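Local coordinates for TIR-NB-LRR type resistance protein RPV1 (Vitis rotundifolia, PDB 5KU7) that probably acts as an intracellular immune receptor of the plant TIR-NB-LRR resistance class, represented here by its TIR domain alone, at residues E60-V65 with K170-D175; K84-Q89 with H94-I99; D25-A30 with K159-S164; F100-P105 with R152-Q157. All coordinates share one frame; numbering follows the deposited sequence.

Contact 1. Residues E60-V65 with K170-D175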
loop_
_atom_site.group_PDB
_atom_site.type_symbol
_atom_site.label_atom_id
_atom_site.label_comp_id
_atom_site.label_asym_id
_atom_site.label_seq_id
_atom_site.Cartn_x
_atom_site.Cartn_y
_atom_site.Cartn_z
ATOM N N GLU A 60 6.737 26.194 -6.193
ATOM C CA GLU A 60 7.898 26.160 -5.311
ATOM C C GLU A 60 8.482 24.760 -5.194
ATOM O O GLU A 60 9.323 24.505 -4.333
ATOM C CB GLU A 60 7.544 26.694 -3.927
ATOM C CG GLU A 60 7.317 28.196 -3.899
ATOM C CD GLU A 60 6.735 28.665 -2.582
ATOM O OE1 GLU A 60 6.689 27.861 -1.619
ATOM O OE2 GLU A 60 6.320 29.840 -2.512
ATOM N N SER A 61 8.037 23.861 -6.068
ATOM C CA SER A 61 8.562 22.501 -6.112
ATOM C C SER A 61 9.472 22.318 -7.322
ATOM O O SER A 61 9.187 22.847 -8.393
ATOM C CB SER A 61 7.417 21.480 -6.149
ATOM O OG SER A 61 6.693 21.465 -4.922
ATOM N N ARG A 62 10.571 21.580 -7.146
ATOM C CA ARG A 62 11.496 21.301 -8.253
ATOM C C ARG A 62 10.872 20.351 -9.262
ATOM O O ARG A 62 11.201 20.384 -10.437
ATOM C CB ARG A 62 12.808 20.711 -7.744
ATOM C CG ARG A 62 13.617 21.634 -6.867
ATOM C CD ARG A 62 14.779 20.873 -6.304
ATOM N NE ARG A 62 15.587 20.320 -7.386
ATOM C CZ ARG A 62 16.338 19.225 -7.290
ATOM N NH1 ARG A 62 16.360 18.523 -6.154
ATOM N NH2 ARG A 62 17.043 18.817 -8.348
ATOM N N SER A 63 9.943 19.520 -8.802
ATOM C CA SER A 63 9.261 18.604 -9.703
ATOM C C SER A 63 7.925 18.185 -9.141
ATOM O O SER A 63 7.613 18.452 -7.979
ATOM C CB SER A 63 10.108 17.354 -9.962
ATOM O OG SER A 63 10.224 16.568 -8.787
ATOM N N SER A 64 7.135 17.522 -9.977
ATOM C CA SER A 64 5.908 16.881 -9.530
ATOM C C SER A 64 5.913 15.380 -9.861
ATOM O O SER A 64 6.464 14.957 -10.883
ATOM C CB SER A 64 4.690 17.554 -10.155
ATOM O OG SER A 64 4.550 18.879 -9.687
ATOM N N VAL A 65 5.327 14.582 -8.972
ATOM C CA VAL A 65 5.060 13.175 -9.243
ATOM C C VAL A 65 3.565 13.050 -9.371
ATOM O O VAL A 65 2.844 13.445 -8.458
ATOM C CB VAL A 65 5.548 12.238 -8.128
ATOM C CG1 VAL A 65 5.051 10.838 -8.392
ATOM C CG2 VAL A 65 7.047 12.237 -8.034
ATOM N N LYS A 170 18.977 14.472 -8.411
ATOM C CA LYS A 170 20.282 14.808 -7.923
ATOM C C LYS A 170 21.132 15.217 -9.134
ATOM O O LYS A 170 21.940 16.135 -9.040
ATOM C CB LYS A 170 20.913 13.633 -7.191
ATOM C CG LYS A 170 22.330 13.950 -6.724
ATOM C CD LYS A 170 22.849 12.947 -5.718
ATOM C CE LYS A 170 23.761 13.651 -4.743
ATOM N NZ LYS A 170 24.994 12.865 -4.493
ATOM N N CYS A 171 20.868 14.633 -10.297
ATOM C CA CYS A 171 21.676 14.972 -11.451
ATOM C C CYS A 171 21.243 16.347 -11.953
ATOM O O CYS A 171 22.084 17.148 -12.362
ATOM C CB CYS A 171 21.556 13.925 -12.569
ATOM S SG CYS A 171 22.304 12.287 -12.217
ATOM N N LYS A 172 19.947 16.648 -11.895
ATOM C CA LYS A 172 19.510 17.980 -12.293
ATOM C C LYS A 172 20.222 19.039 -11.463
ATOM O O LYS A 172 20.774 19.992 -12.008
ATOM C CB LYS A 172 18.004 18.193 -12.140
ATOM C CG LYS A 172 17.131 17.556 -13.182
ATOM C CD LYS A 172 16.013 18.540 -13.542
ATOM C CE LYS A 172 15.296 19.109 -12.319
ATOM N NZ LYS A 172 14.448 20.302 -12.685
ATOM N N ARG A 173 20.199 18.859 -10.143
ATOM C CA ARG A 173 20.815 19.802 -9.217
ATOM C C ARG A 173 22.318 19.959 -9.434
ATOM O O ARG A 173 22.853 21.066 -9.343
ATOM C CB ARG A 173 20.555 19.386 -7.763
ATOM C CG ARG A 173 21.327 20.242 -6.749
ATOM C CD ARG A 173 20.557 20.446 -5.452
ATOM N NE ARG A 173 19.326 21.213 -5.649
ATOM C CZ ARG A 173 18.431 21.468 -4.696
ATOM N NH1 ARG A 173 18.618 21.016 -3.461
ATOM N NH2 ARG A 173 17.345 22.171 -4.982
ATOM N N LEU A 174 23.009 18.862 -9.722
ATOM C CA LEU A 174 24.456 18.939 -9.867
ATOM C C LEU A 174 24.879 19.598 -11.184
ATOM O O LEU A 174 25.967 20.166 -11.275
ATOM C CB LEU A 174 25.074 17.546 -9.744
ATOM C CG LEU A 174 25.000 16.981 -8.328
ATOM C CD1 LEU A 174 25.560 15.574 -8.305
ATOM C CD2 LEU A 174 25.780 17.875 -7.377
ATOM N N ASP A 175 24.026 19.528 -12.201
ATOM C CA ASP A 175 24.363 20.128 -13.483
ATOM C C ASP A 175 24.205 21.653 -13.405
ATOM O O ASP A 175 24.925 22.394 -14.073
ATOM C CB ASP A 175 23.518 19.513 -14.608
ATOM C CG ASP A 175 24.018 18.118 -15.012
ATOM O OD1 ASP A 175 23.194 17.264 -15.406
ATOM O OD2 ASP A 175 25.244 17.873 -14.929
#
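The guanidinium of R62 lies nearly flat on that of R173, with centres 4.0 Å apart and planes inclined at 24°, although both groups should be positively charged. The overlap is close: R62 NH1 sits over the middle of the R173 plane, and R173 NH2 comes within 3.2 Å of R62 CD, so the stack reaches back onto the aliphatic part of the chain. Along its approach R62 also runs into the helix itself, its NH2 lying 3.6 Å from R173 CB. Polar partners fix the R62 head. NH2 is hydrogen-bonded to L169 O, one turn earlier in the helix, and NH1 forms a salt bridge with D9, whose carboxylate probably eases the like-charge proximity.

R62 marks a corner at the start of strand 61-68, the central strand of the five-stranded parallel sheet of the TIR domain, and K170-D175 ends the long C-terminal helix 154-175; the contact therefore joins the N-terminal end of the central strand to the last turns of the helix. R173 reaches it because CG is anti to the backbone N (chi1 173°), after which the chain bends twice toward the strand.

Packing is looser around K172. Its CB comes to the edge of the R62 guanidinium, 4.0 Å from NH2, and its NZ stays 4.0 Å from R62 O. R173 itself faces solvent, and none of the three touching residues is buried.

Contact 2. Residues K84-Q89 with H94-I99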
loop_
_atom_site.group_PDB
_atom_site.type_symbol
_atom_site.label_atom_id
_atom_site.label_comp_id
_atom_site.label_asym_id
_atom_site.label_seq_id
_atom_site.Cartn_x
_atom_site.Cartn_y
_atom_site.Cartn_z
ATOM N N LYS A 84 -1.498 23.394 -13.992
ATOM C CA LYS A 84 -0.467 24.200 -13.346
ATOM C C LYS A 84 0.895 23.521 -13.433
ATOM O O LYS A 84 1.898 24.160 -13.732
ATOM C CB LYS A 84 -0.808 24.448 -11.873
ATOM C CG LYS A 84 0.237 25.295 -11.164
ATOM C CD LYS A 84 0.278 26.732 -11.794
ATOM C CE LYS A 84 1.327 27.610 -11.119
ATOM N NZ LYS A 84 1.289 29.042 -11.596
ATOM N N ILE A 85 0.914 22.223 -13.162
ATOM C CA ILE A 85 2.136 21.429 -13.193
ATOM C C ILE A 85 2.787 21.471 -14.563
ATOM O O ILE A 85 3.994 21.646 -14.690
ATOM C CB ILE A 85 1.839 19.962 -12.807
ATOM C CG1 ILE A 85 1.576 19.871 -11.303
ATOM C CG2 ILE A 85 2.986 19.052 -13.199
ATOM C CD1 ILE A 85 0.860 18.597 -10.860
ATOM N N MET A 86 1.974 21.321 -15.595
ATOM C CA MET A 86 2.495 21.314 -16.945
ATOM C C MET A 86 2.940 22.705 -17.405
ATOM O O MET A 86 3.877 22.828 -18.200
ATOM C CB MET A 86 1.451 20.728 -17.883
ATOM C CG MET A 86 1.111 19.277 -17.549
ATOM S SD MET A 86 2.579 18.222 -17.382
ATOM C CE MET A 86 3.277 18.365 -19.022
ATOM N N GLU A 87 2.267 23.745 -16.906
ATOM C CA GLU A 87 2.656 25.135 -17.171
ATOM C C GLU A 87 4.025 25.454 -16.573
ATOM O O GLU A 87 4.841 26.130 -17.194
ATOM C CB GLU A 87 1.597 26.094 -16.621
ATOM C CG GLU A 87 0.278 26.046 -17.380
ATOM C CD GLU A 87 -0.748 27.026 -16.856
ATOM O OE1 GLU A 87 -0.494 27.663 -15.812
ATOM O OE2 GLU A 87 -1.809 27.163 -17.500
ATOM N N CYS A 88 4.268 24.983 -15.353
ATOM C CA CYS A 88 5.560 25.183 -14.696
ATOM C C CYS A 88 6.624 24.403 -15.433
ATOM O O CYS A 88 7.816 24.675 -15.314
ATOM C CB CYS A 88 5.527 24.721 -13.241
ATOM S SG CYS A 88 4.413 25.647 -12.214
ATOM N N GLN A 89 6.169 23.413 -16.185
ATOM C CA GLN A 89 7.048 22.538 -16.931
ATOM C C GLN A 89 7.580 23.252 -18.165
ATOM O O GLN A 89 8.765 23.166 -18.472
ATOM C CB GLN A 89 6.290 21.268 -17.300
ATOM C CG GLN A 89 7.134 20.041 -17.389
ATOM C CD GLN A 89 7.319 19.573 -18.794
ATOM O OE1 GLN A 89 7.042 20.302 -19.739
ATOM N NE2 GLN A 89 7.741 18.325 -18.946
ATOM N N HIS A 94 10.413 22.938 -14.396
ATOM C CA HIS A 94 9.735 21.959 -13.557
ATOM C C HIS A 94 9.740 20.574 -14.169
ATOM O O HIS A 94 9.259 20.390 -15.278
ATOM C CB HIS A 94 8.297 22.417 -13.300
ATOM C CG HIS A 94 7.622 21.724 -12.154
ATOM N ND1 HIS A 94 7.949 21.970 -10.836
ATOM C CD2 HIS A 94 6.610 20.824 -12.129
ATOM C CE1 HIS A 94 7.176 21.237 -10.052
ATOM N NE2 HIS A 94 6.358 20.528 -10.811
ATOM N N ALA A 95 10.308 19.612 -13.447
ATOM C CA ALA A 95 10.352 18.218 -13.897
ATOM C C ALA A 95 9.076 17.491 -13.512
ATOM O O ALA A 95 8.437 17.835 -12.520
ATOM C CB ALA A 95 11.569 17.494 -13.326
ATOM N N VAL A 96 8.697 16.498 -14.312
ATOM C CA VAL A 96 7.420 15.827 -14.151
ATOM C C VAL A 96 7.576 14.323 -14.313
ATOM O O VAL A 96 8.040 13.855 -15.346
ATOM C CB VAL A 96 6.389 16.324 -15.171
ATOM C CG1 VAL A 96 5.077 15.583 -14.980
ATOM C CG2 VAL A 96 6.191 17.840 -15.045
ATOM N N PHE A 97 7.153 13.575 -13.302
ATOM C CA PHE A 97 7.320 12.122 -13.272
ATOM C C PHE A 97 5.983 11.418 -13.165
ATOM O O PHE A 97 5.392 11.390 -12.100
ATOM C CB PHE A 97 8.189 11.718 -12.093
ATOM C CG PHE A 97 9.507 12.413 -12.059
ATOM C CD1 PHE A 97 9.797 13.325 -11.062
ATOM C CD2 PHE A 97 10.471 12.135 -13.013
ATOM C CE1 PHE A 97 11.028 13.957 -11.025
ATOM C CE2 PHE A 97 11.693 12.758 -12.978
ATOM C CZ PHE A 97 11.975 13.667 -11.979
ATOM N N PRO A 98 5.473 10.889 -14.282
ATOM C CA PRO A 98 4.130 10.307 -14.179
ATOM C C PRO A 98 4.159 8.815 -13.818
ATOM O O PRO A 98 4.972 8.037 -14.341
ATOM C CB PRO A 98 3.547 10.531 -15.577
ATOM C CG PRO A 98 4.770 10.503 -16.504
ATOM C CD PRO A 98 5.962 10.967 -15.677
ATOM N N ILE A 99 3.280 8.455 -12.900
ATOM C CA ILE A 99 3.020 7.084 -12.500
ATOM C C ILE A 99 1.621 6.720 -12.923
ATOM O O ILE A 99 0.664 7.398 -12.552
ATOM C CB ILE A 99 3.091 6.871 -10.982
ATOM C CG1 ILE A 99 4.477 7.193 -10.460
ATOM C CG2 ILE A 99 2.682 5.429 -10.645
ATOM C CD1 ILE A 99 4.511 7.319 -8.971
#
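C88 O takes the N-H of H94, with H94 N 3.3 Å from C88 O. The axes of helix segment 84-89 and strand 95-99 approach to 8.4 Å, with 136° between their directions. Beside this bond the H94 side chain packs on the helix. Its CB lies 3.6 Å from C88 CB, and CG anti to the backbone N (chi1 -163°) swings the imidazole back along the helix to bring CD2 3.8 Å from I85 O. C88 SG stands above the ring face but remote, 5.3 Å from its centroid. Both ring nitrogens are engaged elsewhere: NE2 bonds to S64 OG, and ND1 bonds weakly to S61 O, which should fix the ring's rotation.

V96 supplies the apolar half through a single methyl. Its CG2 meets Q89 CG at 3.4 Å, the two side chains crossing at about a right angle, and I85 CG2 at 3.9 Å; M86 SD closes in from farther off. Q89 CG also presses on H94 O at 3.0 Å.

The contact is the return leg of the beta-alpha-beta crossover from strand 61-68 through helix 76-91 into strand 95-101. I58 of helix 52-59 packs on I85 and C88, while on the other sheet face F97 meets helix 154-175.

Contact 3. Residues D25-A30 with K159-S164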
loop_
_atom_site.group_PDB
_atom_site.type_symbol
_atom_site.label_atom_id
_atom_site.label_comp_id
_atom_site.label_asym_id
_atom_site.label_seq_id
_atom_site.Cartn_x
_atom_site.Cartn_y
_atom_site.Cartn_z
ATOM N N ASP A 25 0.578 7.314 -0.070
ATOM C CA ASP A 25 1.168 7.464 1.267
ATOM C C ASP A 25 2.497 6.718 1.381
ATOM O O ASP A 25 3.491 7.302 1.835
ATOM C CB ASP A 25 0.193 6.971 2.341
ATOM C CG ASP A 25 0.639 7.332 3.730
ATOM O OD1 ASP A 25 1.161 8.440 3.900
ATOM O OD2 ASP A 25 0.497 6.521 4.661
ATOM N N HIS A 26 2.516 5.450 0.939
ATOM C CA HIS A 26 3.750 4.632 0.929
ATOM C C HIS A 26 4.813 5.279 0.027
ATOM O O HIS A 26 6.007 5.278 0.353
ATOM C CB HIS A 26 3.467 3.186 0.464
ATOM C CG HIS A 26 2.581 2.411 1.399
ATOM N ND1 HIS A 26 2.898 2.193 2.725
ATOM C CD2 HIS A 26 1.383 1.813 1.199
ATOM C CE1 HIS A 26 1.935 1.496 3.301
ATOM N NE2 HIS A 26 1.002 1.260 2.398
ATOM N N LEU A 27 4.379 5.845 -1.099
ATOM C CA LEU A 27 5.288 6.578 -1.991
ATOM C C LEU A 27 5.879 7.803 -1.295
ATOM O O LEU A 27 7.094 8.077 -1.338
ATOM C CB LEU A 27 4.554 7.016 -3.272
ATOM C CG LEU A 27 5.359 7.821 -4.297
ATOM C CD1 LEU A 27 6.504 6.991 -4.847
ATOM C CD2 LEU A 27 4.466 8.279 -5.438
ATOM N N TYR A 28 4.979 8.552 -0.673
ATOM C CA TYR A 28 5.324 9.744 0.073
ATOM C C TYR A 28 6.373 9.439 1.125
ATOM O O TYR A 28 7.368 10.147 1.272
ATOM C CB TYR A 28 4.057 10.324 0.721
ATOM C CG TYR A 28 4.327 11.464 1.667
ATOM C CD1 TYR A 28 4.832 12.676 1.191
ATOM C CD2 TYR A 28 4.100 11.331 3.036
ATOM C CE1 TYR A 28 5.083 13.741 2.047
ATOM C CE2 TYR A 28 4.347 12.404 3.908
ATOM C CZ TYR A 28 4.845 13.605 3.401
ATOM O OH TYR A 28 5.104 14.680 4.227
ATOM N N SER A 29 6.127 8.385 1.882
ATOM C CA SER A 29 7.042 8.024 2.945
ATOM C C SER A 29 8.381 7.577 2.356
ATOM O O SER A 29 9.436 7.944 2.871
ATOM C CB SER A 29 6.426 6.923 3.808
ATOM O OG SER A 29 7.323 6.503 4.814
ATOM N N ALA A 30 8.339 6.812 1.259
ATOM C CA ALA A 30 9.575 6.353 0.605
ATOM C C ALA A 30 10.413 7.532 0.111
ATOM O O ALA A 30 11.638 7.516 0.228
ATOM C CB ALA A 30 9.254 5.414 -0.551
ATOM N N LYS A 159 10.251 1.339 -4.544
ATOM C CA LYS A 159 11.692 1.506 -4.404
ATOM C C LYS A 159 12.310 1.880 -5.748
ATOM O O LYS A 159 13.192 2.743 -5.837
ATOM C CB LYS A 159 12.340 0.229 -3.856
ATOM C CG LYS A 159 13.865 0.300 -3.735
ATOM C CD LYS A 159 14.471 -1.023 -3.239
ATOM C CE LYS A 159 14.436 -2.108 -4.321
ATOM N NZ LYS A 159 15.229 -3.327 -3.956
ATOM N N GLU A 160 11.825 1.241 -6.801
ATOM C CA GLU A 160 12.346 1.491 -8.133
ATOM C C GLU A 160 12.056 2.946 -8.578
ATOM O O GLU A 160 12.942 3.655 -9.049
ATOM C CB GLU A 160 11.749 0.480 -9.102
ATOM C CG GLU A 160 11.906 0.852 -10.539
ATOM C CD GLU A 160 11.392 -0.225 -11.454
ATOM O OE1 GLU A 160 11.024 -1.315 -10.945
ATOM O OE2 GLU A 160 11.363 0.026 -12.679
ATOM N N ILE A 161 10.821 3.389 -8.375
ATOM C CA ILE A 161 10.411 4.741 -8.712
ATOM C C ILE A 161 11.201 5.804 -7.947
ATOM O O ILE A 161 11.706 6.786 -8.513
ATOM C CB ILE A 161 8.913 4.922 -8.422
ATOM C CG1 ILE A 161 8.083 4.082 -9.397
ATOM C CG2 ILE A 161 8.516 6.404 -8.472
ATOM C CD1 ILE A 161 6.668 3.862 -8.934
ATOM N N THR A 162 11.314 5.616 -6.647
ATOM C CA THR A 162 11.944 6.646 -5.856
ATOM C C THR A 162 13.466 6.665 -6.058
ATOM O O THR A 162 14.099 7.712 -5.888
ATOM C CB THR A 162 11.585 6.482 -4.389
ATOM O OG1 THR A 162 11.986 5.186 -3.968
ATOM C CG2 THR A 162 10.069 6.586 -4.207
ATOM N N ASN A 163 14.042 5.526 -6.446
ATOM C CA ASN A 163 15.472 5.463 -6.753
ATOM C C ASN A 163 15.791 6.250 -8.006
ATOM O O ASN A 163 16.745 7.022 -8.045
ATOM C CB ASN A 163 15.935 4.022 -6.963
ATOM C CG ASN A 163 16.298 3.330 -5.677
ATOM O OD1 ASN A 163 16.455 3.969 -4.637
ATOM N ND2 ASN A 163 16.458 2.012 -5.743
ATOM N N SER A 164 14.970 6.037 -9.027
ATOM C CA SER A 164 15.072 6.763 -10.278
ATOM C C SER A 164 14.852 8.275 -10.086
ATOM O O SER A 164 15.625 9.087 -10.597
ATOM C CB SER A 164 14.064 6.192 -11.278
ATOM O OG SER A 164 13.988 6.993 -12.439
#
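T162 CG2 fits between L27 and A30, touching L27 CD1 at 3.6 Å and A30 CB at 3.9 Å. The threonine's conformation makes this possible. OG1 stands between the backbone N and the carbonyl carbon (chi1 58°), where it hydrogen-bonds to I158 O one turn back along its own helix; the hydroxyl is thereby satisfied, and the methyl, anti to the carbonyl carbon, is left to face helix 23-33. Opposite it, L27 holds CG anti to its N (chi1 179°), which sends the side chain outward from its helix, so that L27 and T162 slide past each other in opposite directions, CD1 beside CG2. The same CD1 approaches I161 CG2 at 4.2 Å, a looser touch in which the two chains cross at about a right angle.

Helix segments 25-30 and 159-164 approach to 10.0 Å between axes and cross at -42°, with the closest CA pair, A30 and T162, 6.9 Å apart. That pair involves an alanine, whose small side chain probably permits the approach, and the buried surface is modest at 150 Å². These two helices lie side by side on one face of the parallel sheet of the TIR domain, and their outer surface carries the dimer contact. H26 stacks on H26 of the second subunit and hydrogen-bonds to its E154, while D25 meets S155 there, consistent with the AE-type interface described for plant TIR domains.

Toward the sheet, the other methyl of L27, CD2, packs on V65 and I99. I161 also packs on I99, and it reaches W146 and L148 of strand 146-148.

Contact 4. Residues F100-P105 with R152-Q157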
loop_
_atom_site.group_PDB
_atom_site.type_symbol
_atom_site.label_atom_id
_atom_site.label_comp_id
_atom_site.label_asym_id
_atom_site.label_seq_id
_atom_site.Cartn_x
_atom_site.Cartn_y
_atom_site.Cartn_z
ATOM N N PHE A 100 1.501 5.655 -13.692
ATOM C CA PHE A 100 0.206 5.202 -14.131
ATOM C C PHE A 100 -0.171 4.045 -13.235
ATOM O O PHE A 100 0.258 2.920 -13.451
ATOM C CB PHE A 100 0.256 4.840 -15.612
ATOM C CG PHE A 100 0.782 5.974 -16.486
ATOM C CD1 PHE A 100 -0.059 7.017 -16.881
ATOM C CD2 PHE A 100 2.119 6.012 -16.888
ATOM C CE1 PHE A 100 0.418 8.073 -17.673
ATOM C CE2 PHE A 100 2.608 7.062 -17.673
ATOM C CZ PHE A 100 1.757 8.099 -18.068
ATOM N N TYR A 101 -0.945 4.353 -12.199
ATOM C CA TYR A 101 -1.235 3.406 -11.135
ATOM C C TYR A 101 -2.457 2.555 -11.434
ATOM O O TYR A 101 -3.597 2.972 -11.199
ATOM C CB TYR A 101 -1.427 4.137 -9.796
ATOM C CG TYR A 101 -1.591 3.172 -8.635
ATOM C CD1 TYR A 101 -0.524 2.370 -8.219
ATOM C CD2 TYR A 101 -2.808 3.054 -7.960
ATOM C CE1 TYR A 101 -0.659 1.483 -7.162
ATOM C CE2 TYR A 101 -2.960 2.152 -6.914
ATOM C CZ TYR A 101 -1.882 1.380 -6.518
ATOM O OH TYR A 101 -2.017 0.513 -5.476
ATOM N N HIS A 102 -2.200 1.356 -11.956
ATOM C CA HIS A 102 -3.243 0.395 -12.304
ATOM C C HIS A 102 -4.218 0.979 -13.311
ATOM O O HIS A 102 -5.396 0.622 -13.327
ATOM C CB HIS A 102 -3.988 -0.081 -11.056
ATOM C CG HIS A 102 -3.098 -0.718 -10.037
ATOM N ND1 HIS A 102 -3.545 -1.100 -8.788
ATOM C CD2 HIS A 102 -1.785 -1.048 -10.086
ATOM C CE1 HIS A 102 -2.542 -1.627 -8.111
ATOM N NE2 HIS A 102 -1.463 -1.607 -8.874
ATOM N N VAL A 103 -3.713 1.870 -14.155
ATOM C CA VAL A 103 -4.501 2.413 -15.262
ATOM C C VAL A 103 -3.649 2.417 -16.502
ATOM O O VAL A 103 -2.428 2.543 -16.417
ATOM C CB VAL A 103 -5.004 3.848 -14.997
ATOM C CG1 VAL A 103 -5.751 3.907 -13.664
ATOM C CG2 VAL A 103 -3.843 4.805 -15.009
ATOM N N ASP A 104 -4.292 2.253 -17.649
ATOM C CA ASP A 104 -3.594 2.216 -18.924
ATOM C C ASP A 104 -3.092 3.606 -19.295
ATOM O O ASP A 104 -3.885 4.540 -19.394
ATOM C CB ASP A 104 -4.519 1.657 -20.004
ATOM C CG ASP A 104 -3.809 1.422 -21.328
ATOM O OD1 ASP A 104 -2.890 2.199 -21.674
ATOM O OD2 ASP A 104 -4.172 0.448 -22.023
ATOM N N PRO A 105 -1.768 3.747 -19.503
ATOM C CA PRO A 105 -1.211 5.050 -19.889
ATOM C C PRO A 105 -1.947 5.665 -21.088
ATOM O O PRO A 105 -2.131 6.878 -21.128
ATOM C CB PRO A 105 0.245 4.718 -20.247
ATOM C CG PRO A 105 0.567 3.503 -19.429
ATOM C CD PRO A 105 -0.723 2.716 -19.346
ATOM N N ARG A 152 2.151 -7.500 -8.606
ATOM C CA ARG A 152 3.575 -7.190 -8.534
ATOM C C ARG A 152 3.826 -6.637 -7.117
ATOM O O ARG A 152 2.949 -5.986 -6.538
ATOM C CB ARG A 152 3.975 -6.169 -9.610
ATOM C CG ARG A 152 3.318 -6.365 -11.005
ATOM C CD ARG A 152 3.783 -7.598 -11.747
ATOM N NE ARG A 152 3.157 -7.699 -13.066
ATOM C CZ ARG A 152 3.211 -8.779 -13.849
ATOM N NH1 ARG A 152 3.855 -9.871 -13.448
ATOM N NH2 ARG A 152 2.612 -8.778 -15.035
ATOM N N TYR A 153 5.007 -6.873 -6.556
ATOM C CA TYR A 153 5.279 -6.418 -5.197
ATOM C C TYR A 153 5.387 -4.899 -5.153
ATOM O O TYR A 153 6.285 -4.301 -5.738
ATOM C CB TYR A 153 6.527 -7.100 -4.625
ATOM C CG TYR A 153 6.264 -8.550 -4.236
ATOM C CD1 TYR A 153 5.621 -8.861 -3.044
ATOM C CD2 TYR A 153 6.602 -9.604 -5.085
ATOM C CE1 TYR A 153 5.364 -10.158 -2.690
ATOM C CE2 TYR A 153 6.344 -10.932 -4.734
ATOM C CZ TYR A 153 5.719 -11.198 -3.540
ATOM O OH TYR A 153 5.436 -12.494 -3.168
ATOM N N GLU A 154 4.456 -4.278 -4.440
ATOM C CA GLU A 154 4.301 -2.824 -4.529
ATOM C C GLU A 154 5.463 -2.064 -3.898
ATOM O O GLU A 154 5.835 -1.010 -4.388
ATOM C CB GLU A 154 2.975 -2.389 -3.913
ATOM C CG GLU A 154 2.550 -0.950 -4.308
ATOM C CD GLU A 154 1.123 -0.658 -3.895
ATOM O OE1 GLU A 154 0.220 -0.803 -4.755
ATOM O OE2 GLU A 154 0.899 -0.306 -2.702
ATOM N N SER A 155 6.057 -2.584 -2.827
ATOM C CA SER A 155 7.184 -1.869 -2.226
ATOM C C SER A 155 8.383 -1.825 -3.179
ATOM O O SER A 155 9.178 -0.888 -3.158
ATOM C CB SER A 155 7.592 -2.494 -0.890
ATOM O OG SER A 155 8.280 -3.703 -1.101
ATOM N N ASN A 156 8.502 -2.830 -4.033
ATOM C CA ASN A 156 9.583 -2.849 -5.002
ATOM C C ASN A 156 9.337 -1.902 -6.140
ATOM O O ASN A 156 10.265 -1.312 -6.655
ATOM C CB ASN A 156 9.787 -4.258 -5.547
ATOM C CG ASN A 156 10.795 -5.013 -4.752
ATOM O OD1 ASN A 156 10.433 -5.764 -3.853
ATOM N ND2 ASN A 156 12.078 -4.785 -5.035
ATOM N N GLN A 157 8.077 -1.817 -6.555
ATOM C CA GLN A 157 7.641 -0.819 -7.510
ATOM C C GLN A 157 8.002 0.554 -7.000
ATOM O O GLN A 157 8.545 1.365 -7.725
ATOM C CB GLN A 157 6.132 -0.904 -7.746
ATOM C CG GLN A 157 5.703 -2.118 -8.586
ATOM C CD GLN A 157 4.195 -2.235 -8.633
ATOM O OE1 GLN A 157 3.511 -1.993 -7.630
ATOM N NE2 GLN A 157 3.657 -2.552 -9.800
HETATM O O HOH W 1 0.608 -1.921 -7.420
#
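The direct polar link is one hydrogen bond, Y101 OH donating to E154 OE1 at 2.7 Å. The phenol arrives on the syn side of the carboxylate but 27° out of its plane, while OE1 lies at the edge of the tyrosine ring, and ring and carboxylate planes are turned 57° apart. Both residues reach the meeting point by placing CG anti to the backbone N; in E154 the chain then continues extended toward Y101.

Water-mediated bonding widens the link. A single water lies among H102 NE2, E154 OE1 and Q157 OE1, 2.9 Å from E154 OE1 and equally far from Q157 OE1. OE1 of E154 receives the tyrosine proton, and the water is within bonding distance of it, though this water has more acceptors near it than protons to give.

The rings of Y101 and H102 also pack on each other. H102 ND1 sits 3.7 Å above the Y101 ring plane, offset toward its rim, and Y101 also stacks with F23.

Strand 95-101 ends here, at the C-terminal end of the strands of the parallel sheet, and the loop after it faces the first turn of helix 154-175. The outer strand 146-148 lies alongside: L148 hydrogen-bonds through its backbone to F100 and H102, and its side chain packs on Q157.

Helix 154-175 unites contacts 1, 3 and 4, meeting in turn, from its first residues to its last, the end of strand 95-101, helix 23-33 and the start of strand 61-68; contacts 1 and 4 lie about 23 Å apart, centre to centre. Contacts 2 and 4 share strand 95-101, with centres about 20 Å apart. Contact 2 is local in sequence and nested within the loops closed by contacts 1 and 3, which cross along the chain. It touches contact 1 through the neighbouring strands of the sheet and contact 3 through I99. One C-terminal helix thus ties distant chain parts into a single TIR domain, while contacts 3 and 4, with centres about 12 Å apart, both border the second subunit.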